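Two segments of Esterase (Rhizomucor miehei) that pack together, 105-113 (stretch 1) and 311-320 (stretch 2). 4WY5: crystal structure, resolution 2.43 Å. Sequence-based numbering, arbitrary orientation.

Stretch 1 (105-113) DLTVKANVV
Stretch 2, residues 311-320: IVAHLRDIYA

Two helical segments, about 200 residues apart in one chain, pack at a crossing angle of -51°. Their axes approach to 9.8 Å and run in broadly the same direction. Stretch 1 is helical from Asp105 to Ala110, in a helix that begins earlier in the chain. Asn111 then takes positive phi (64/64), and Val112 is extended (-134/173). Stretch 2 is helical from Ile311 through much of its length, with regular i to i+4 hydrogen bonds such as Tyr319 N to Leu315 O (2.9 Å). The contact buries 386 Å², counting both sides.

Ile311 (chi1 m, chi2 t) points toward stretch 1. Its CG2 lies 4.0 Å from Leu106 CD2. Leu106 (m, t) leaves its backbone sideways, but its end reaches the other helix.

Val312 (chi1 t) sets the register: its CA is 5.3 Å from Ala110 CA. Its CG1 lies 4.0 Å from Ala110 CA and 3.7 Å from Lys109 O. Its CG2 lies 3.8 Å from Lys109 CB and 4.1 Å from Leu106 CD2. Ala110 CB, directed sideways, lies 4.3 Å from Val312 CG1; its small size suits the close packing. Lys109 (m, t, t, m) contributes its aliphatic base, while its end leads away; the residue is exposed.

Ala313 and His314 make no contact. Leu315 (m, t) points toward stretch 1 and is buried, but its CD1 is 4.8 Å from Ala110 CB, beyond contact range.

Arg316 (m, t, p, chi4 81°) supplies the one hydrogen bond across the pair. NH1 donates to Ala110 O at 3.2 Å, with an N-H...O angle of 140°. The oxygen sits at the guanidinium edge, near its plane. This long side chain can reach the carbonyl at the helix end while the residue remains exposed.

Tyr319 (chi1 m, chi2 -34°) points toward stretch 1. Its CE2 is 3.6 Å from CG1 of Val112 (chi1 m), an apolar contact between buried residues. Tyr319 OH is hydrogen-bonded elsewhere in the structure.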

ATOM      1  N   ASP A 105      -4.650 -11.261  14.346  1.00 24.72           N
ATOM      2  CA  ASP A 105      -3.524 -11.093  13.397  1.00 26.92           C
ATOM      3  C   ASP A 105      -2.634  -9.858  13.699  1.00 22.56           C
ATOM      4  O   ASP A 105      -1.408  -9.957  13.761  1.00 22.62           O
ATOM      5  CB  ASP A 105      -4.038 -11.000  11.939  1.00 21.31           C
ATOM      6  CG  ASP A 105      -4.418 -12.364  11.359  1.00 25.50           C
ATOM      7  OD1 ASP A 105      -4.167 -13.396  12.030  1.00 32.17           O
ATOM      8  OD2 ASP A 105      -4.932 -12.419  10.220  1.00 18.58           O
ATOM      9  N   LEU A 106      -3.251  -8.691  13.833  1.00 24.40           N
ATOM     10  CA  LEU A 106      -2.509  -7.467  14.164  1.00 24.34           C
ATOM     11  C   LEU A 106      -1.749  -7.586  15.494  1.00 23.27           C
ATOM     12  O   LEU A 106      -0.607  -7.130  15.614  1.00 23.05           O
ATOM     13  CB  LEU A 106      -3.468  -6.274  14.221  1.00 18.11           C
ATOM     14  CG  LEU A 106      -4.111  -5.920  12.867  1.00 23.90           C
ATOM     15  CD1 LEU A 106      -5.215  -4.879  13.009  1.00 18.37           C
ATOM     16  CD2 LEU A 106      -3.046  -5.454  11.872  1.00 18.92           C
ATOM     17  N   THR A 107      -2.393  -8.194  16.487  1.00 20.66           N
ATOM     18  CA  THR A 107      -1.821  -8.305  17.828  1.00 22.08           C
ATOM     19  C   THR A 107      -0.510  -9.106  17.839  1.00 23.09           C
ATOM     20  O   THR A 107       0.503  -8.609  18.328  1.00 20.71           O
ATOM     21  CB  THR A 107      -2.839  -8.935  18.817  1.00 21.49           C
ATOM     22  OG1 THR A 107      -3.957  -8.049  18.978  1.00 23.84           O
ATOM     23  CG2 THR A 107      -2.194  -9.201  20.185  1.00 22.28           C
ATOM     24  N   VAL A 108      -0.507 -10.327  17.298  1.00 21.48           N
ATOM     25  CA  VAL A 108       0.720 -11.126  17.350  1.00 22.13           C
ATOM     26  C   VAL A 108       1.789 -10.695  16.313  1.00 26.19           C
ATOM     27  O   VAL A 108       2.980 -10.804  16.605  1.00 27.22           O
ATOM     28  CB  VAL A 108       0.426 -12.656  17.203  1.00 26.21           C
ATOM     29  CG1 VAL A 108      -0.831 -13.023  17.978  1.00 25.29           C
ATOM     30  CG2 VAL A 108       0.283 -13.081  15.750  1.00 33.50           C
ATOM     31  N   LYS A 109       1.385 -10.204  15.129  1.00 22.33           N
ATOM     32  CA  LYS A 109       2.355  -9.781  14.096  1.00 23.65           C
ATOM     33  C   LYS A 109       3.038  -8.456  14.444  1.00 22.63           C
ATOM     34  O   LYS A 109       4.206  -8.266  14.132  1.00 21.13           O
ATOM     35  CB  LYS A 109       1.686  -9.645  12.718  1.00 24.54           C
ATOM     36  CG  LYS A 109       1.224 -10.957  12.113  1.00 25.89           C
ATOM     37  CD  LYS A 109       0.466 -10.754  10.799  1.00 27.73           C
ATOM     38  CE  LYS A 109      -0.071 -12.086  10.272  1.00 27.65           C
ATOM     39  NZ  LYS A 109       0.986 -13.082   9.903  1.00 26.70           N
ATOM     40  N   ALA A 110       2.312  -7.524  15.059  1.00 23.02           N
ATOM     41  CA  ALA A 110       2.933  -6.258  15.467  1.00 25.46           C
ATOM     42  C   ALA A 110       3.583  -6.367  16.854  1.00 22.56           C
ATOM     43  O   ALA A 110       4.443  -5.545  17.207  1.00 17.09           O
ATOM     44  CB  ALA A 110       1.908  -5.122  15.458  1.00 21.92           C
ATOM     45  N   ASN A 111       3.184  -7.400  17.604  1.00 20.98           N
ATOM     46  CA  ASN A 111       3.647  -7.634  18.983  1.00 23.45           C
ATOM     47  C   ASN A 111       3.189  -6.497  19.891  1.00 23.17           C
ATOM     48  O   ASN A 111       4.011  -5.750  20.421  1.00 26.54           O
ATOM     49  CB  ASN A 111       5.182  -7.795  19.050  1.00 19.50           C
ATOM     50  CG  ASN A 111       5.652  -8.531  20.310  1.00 29.80           C
ATOM     51  OD1 ASN A 111       4.990  -9.456  20.780  1.00 35.79           O
ATOM     52  ND2 ASN A 111       6.811  -8.134  20.844  1.00 21.14           N
ATOM     53  N   VAL A 112       1.873  -6.353  20.059  1.00 23.57           N
ATOM     54  CA  VAL A 112       1.326  -5.272  20.878  1.00 21.07           C
ATOM     55  C   VAL A 112       0.231  -5.733  21.843  1.00 24.66           C
ATOM     56  O   VAL A 112      -0.229  -6.865  21.774  1.00 23.42           O
ATOM     57  CB  VAL A 112       0.732  -4.162  20.003  1.00 24.36           C
ATOM     58  CG1 VAL A 112       1.822  -3.555  19.082  1.00 21.56           C
ATOM     59  CG2 VAL A 112      -0.429  -4.709  19.180  1.00 21.22           C
ATOM     60  N   VAL A 113      -0.203  -4.827  22.717  1.00 24.39           N
ATOM     61  CA  VAL A 113      -1.423  -5.020  23.491  1.00 25.26           C
ATOM     62  C   VAL A 113      -2.595  -4.289  22.812  1.00 24.93           C
ATOM     63  O   VAL A 113      -2.586  -3.055  22.685  1.00 22.90           O
ATOM     64  CB  VAL A 113      -1.267  -4.496  24.943  1.00 26.54           C
ATOM     65  CG1 VAL A 113      -2.591  -4.564  25.680  1.00 23.20           C
ATOM     66  CG2 VAL A 113      -0.190  -5.289  25.690  1.00 27.11           C
ATOM     67  N   ILE A 311      -0.092  -2.460   7.322  1.00 18.01           N
ATOM     68  CA  ILE A 311      -0.418  -1.850   8.605  1.00 20.68           C
ATOM     69  C   ILE A 311       0.628  -2.195   9.680  1.00 21.31           C
ATOM     70  O   ILE A 311       1.115  -1.311  10.398  1.00 20.95           O
ATOM     71  CB  ILE A 311      -1.815  -2.306   9.123  1.00 21.99           C
ATOM     72  CG1 ILE A 311      -2.943  -1.799   8.216  1.00 15.67           C
ATOM     73  CG2 ILE A 311      -2.056  -1.823  10.559  1.00 15.55           C
ATOM     74  CD1 ILE A 311      -4.325  -2.311   8.648  1.00 16.75           C
ATOM     75  N   VAL A 312       1.003  -3.468   9.765  1.00 18.26           N
ATOM     76  CA  VAL A 312       1.972  -3.889  10.777  1.00 18.70           C
ATOM     77  C   VAL A 312       3.296  -3.139  10.626  1.00 25.11           C
ATOM     78  O   VAL A 312       3.876  -2.697  11.621  1.00 23.26           O
ATOM     79  CB  VAL A 312       2.216  -5.424  10.720  1.00 21.82           C
ATOM     80  CG1 VAL A 312       3.466  -5.834  11.503  1.00 20.02           C
ATOM     81  CG2 VAL A 312       0.987  -6.166  11.249  1.00 22.88           C
ATOM     82  N   ALA A 313       3.757  -2.957   9.388  1.00 23.13           N
ATOM     83  CA  ALA A 313       5.030  -2.275   9.170  1.00 22.48           C
ATOM     84  C   ALA A 313       4.956  -0.776   9.502  1.00 23.81           C
ATOM     85  O   ALA A 313       5.938  -0.196   9.970  1.00 25.19           O
ATOM     86  CB  ALA A 313       5.500  -2.478   7.730  1.00 23.94           C
ATOM     87  N   HIS A 314       3.788  -0.165   9.278  1.00 23.39           N
ATOM     88  CA  HIS A 314       3.561   1.248   9.603  1.00 22.20           C
ATOM     89  C   HIS A 314       3.517   1.476  11.113  1.00 23.02           C
ATOM     90  O   HIS A 314       4.073   2.459  11.624  1.00 23.78           O
ATOM     91  CB  HIS A 314       2.245   1.753   8.976  1.00 18.15           C
ATOM     92  CG  HIS A 314       1.775   3.056   9.541  1.00 17.61           C
ATOM     93  ND1 HIS A 314       2.239   4.277   9.095  1.00 20.68           N
ATOM     94  CD2 HIS A 314       0.889   3.328  10.533  1.00 18.41           C
ATOM     95  CE1 HIS A 314       1.654   5.247   9.786  1.00 21.51           C
ATOM     96  NE2 HIS A 314       0.830   4.698  10.662  1.00 16.56           N
ATOM     97  N   LEU A 315       2.844   0.572  11.819  1.00 18.80           N
ATOM     98  CA  LEU A 315       2.786   0.657  13.271  1.00 23.86           C
ATOM     99  C   LEU A 315       4.175   0.506  13.902  1.00 23.96           C
ATOM    100  O   LEU A 315       4.535   1.250  14.808  1.00 25.24           O
ATOM    101  CB  LEU A 315       1.821  -0.397  13.830  1.00 22.87           C
ATOM    102  CG  LEU A 315       0.331  -0.113  13.566  1.00 19.65           C
ATOM    103  CD1 LEU A 315      -0.547  -1.293  13.949  1.00 18.18           C
ATOM    104  CD2 LEU A 315      -0.090   1.101  14.358  1.00 19.31           C
ATOM    105  N   ARG A 316       4.977  -0.422  13.395  1.00 26.03           N
ATOM    106  CA  ARG A 316       6.299  -0.653  13.971  1.00 27.19           C
ATOM    107  C   ARG A 316       7.269   0.493  13.641  1.00 26.68           C
ATOM    108  O   ARG A 316       8.158   0.806  14.431  1.00 28.43           O
ATOM    109  CB  ARG A 316       6.827  -2.019  13.510  1.00 29.94           C
ATOM    110  CG  ARG A 316       5.990  -3.186  14.121  1.00 26.23           C
ATOM    111  CD  ARG A 316       6.440  -4.602  13.700  1.00 27.88           C
ATOM    112  NE  ARG A 316       7.843  -4.863  14.027  1.00 39.85           N
ATOM    113  CZ  ARG A 316       8.292  -5.217  15.233  1.00 40.21           C
ATOM    114  NH1 ARG A 316       7.456  -5.343  16.257  1.00 33.81           N
ATOM    115  NH2 ARG A 316       9.588  -5.423  15.424  1.00 39.61           N
ATOM    116  N   ASP A 317       7.042   1.167  12.521  1.00 26.76           N
ATOM    117  CA  ASP A 317       7.807   2.372  12.165  1.00 28.92           C
ATOM    118  C   ASP A 317       7.517   3.534  13.129  1.00 30.48           C
ATOM    119  O   ASP A 317       8.431   4.244  13.559  1.00 33.11           O
ATOM    120  CB  ASP A 317       7.497   2.781  10.716  1.00 33.78           C
ATOM    121  CG  ASP A 317       8.322   3.980  10.242  1.00 39.37           C
ATOM    122  OD1 ASP A 317       9.400   3.789   9.630  1.00 37.14           O
ATOM    123  OD2 ASP A 317       7.872   5.128  10.467  1.00 36.11           O
ATOM    124  N   ILE A 318       6.237   3.737  13.436  1.00 28.93           N
ATOM    125  CA  ILE A 318       5.793   4.794  14.353  1.00 30.61           C
ATOM    126  C   ILE A 318       6.241   4.547  15.806  1.00 32.44           C
ATOM    127  O   ILE A 318       6.745   5.449  16.487  1.00 30.58           O
ATOM    128  CB  ILE A 318       4.255   4.933  14.327  1.00 24.76           C
ATOM    129  CG1 ILE A 318       3.797   5.481  12.976  1.00 23.85           C
ATOM    130  CG2 ILE A 318       3.783   5.879  15.423  1.00 22.95           C
ATOM    131  CD1 ILE A 318       4.272   6.906  12.687  1.00 20.10           C
ATOM    132  N   TYR A 319       6.026   3.322  16.273  1.00 29.45           N
ATOM    133  CA  TYR A 319       6.343   2.941  17.645  1.00 32.53           C
ATOM    134  C   TYR A 319       7.853   3.068  17.954  1.00 37.27           C
ATOM    135  O   TYR A 319       8.247   3.397  19.073  1.00 34.41           O
ATOM    136  CB  TYR A 319       5.880   1.501  17.917  1.00 26.14           C
ATOM    137  CG  TYR A 319       4.377   1.267  18.060  1.00 25.88           C
ATOM    138  CD1 TYR A 319       3.534   2.226  18.629  1.00 23.54           C
ATOM    139  CD2 TYR A 319       3.814   0.046  17.671  1.00 20.91           C
ATOM    140  CE1 TYR A 319       2.145   1.982  18.778  1.00 18.38           C
ATOM    141  CE2 TYR A 319       2.457  -0.209  17.818  1.00 17.37           C
ATOM    142  CZ  TYR A 319       1.627   0.757  18.368  1.00 20.80           C
ATOM    143  OH  TYR A 319       0.286   0.477  18.507  1.00 15.12           O
ATOM    144  N   ALA A 320       8.697   2.807  16.958  1.00 33.96           N
ATOM    145  CA  ALA A 320      10.145   2.805  17.174  1.00 35.29           C
ATOM    146  C   ALA A 320      10.679   4.202  17.555  1.00 43.58           C
ATOM    147  O   ALA A 320      11.754   4.305  18.156  1.00 38.61           O
ATOM    148  CB  ALA A 320      10.865   2.274  15.946  1.00 25.55           C
TER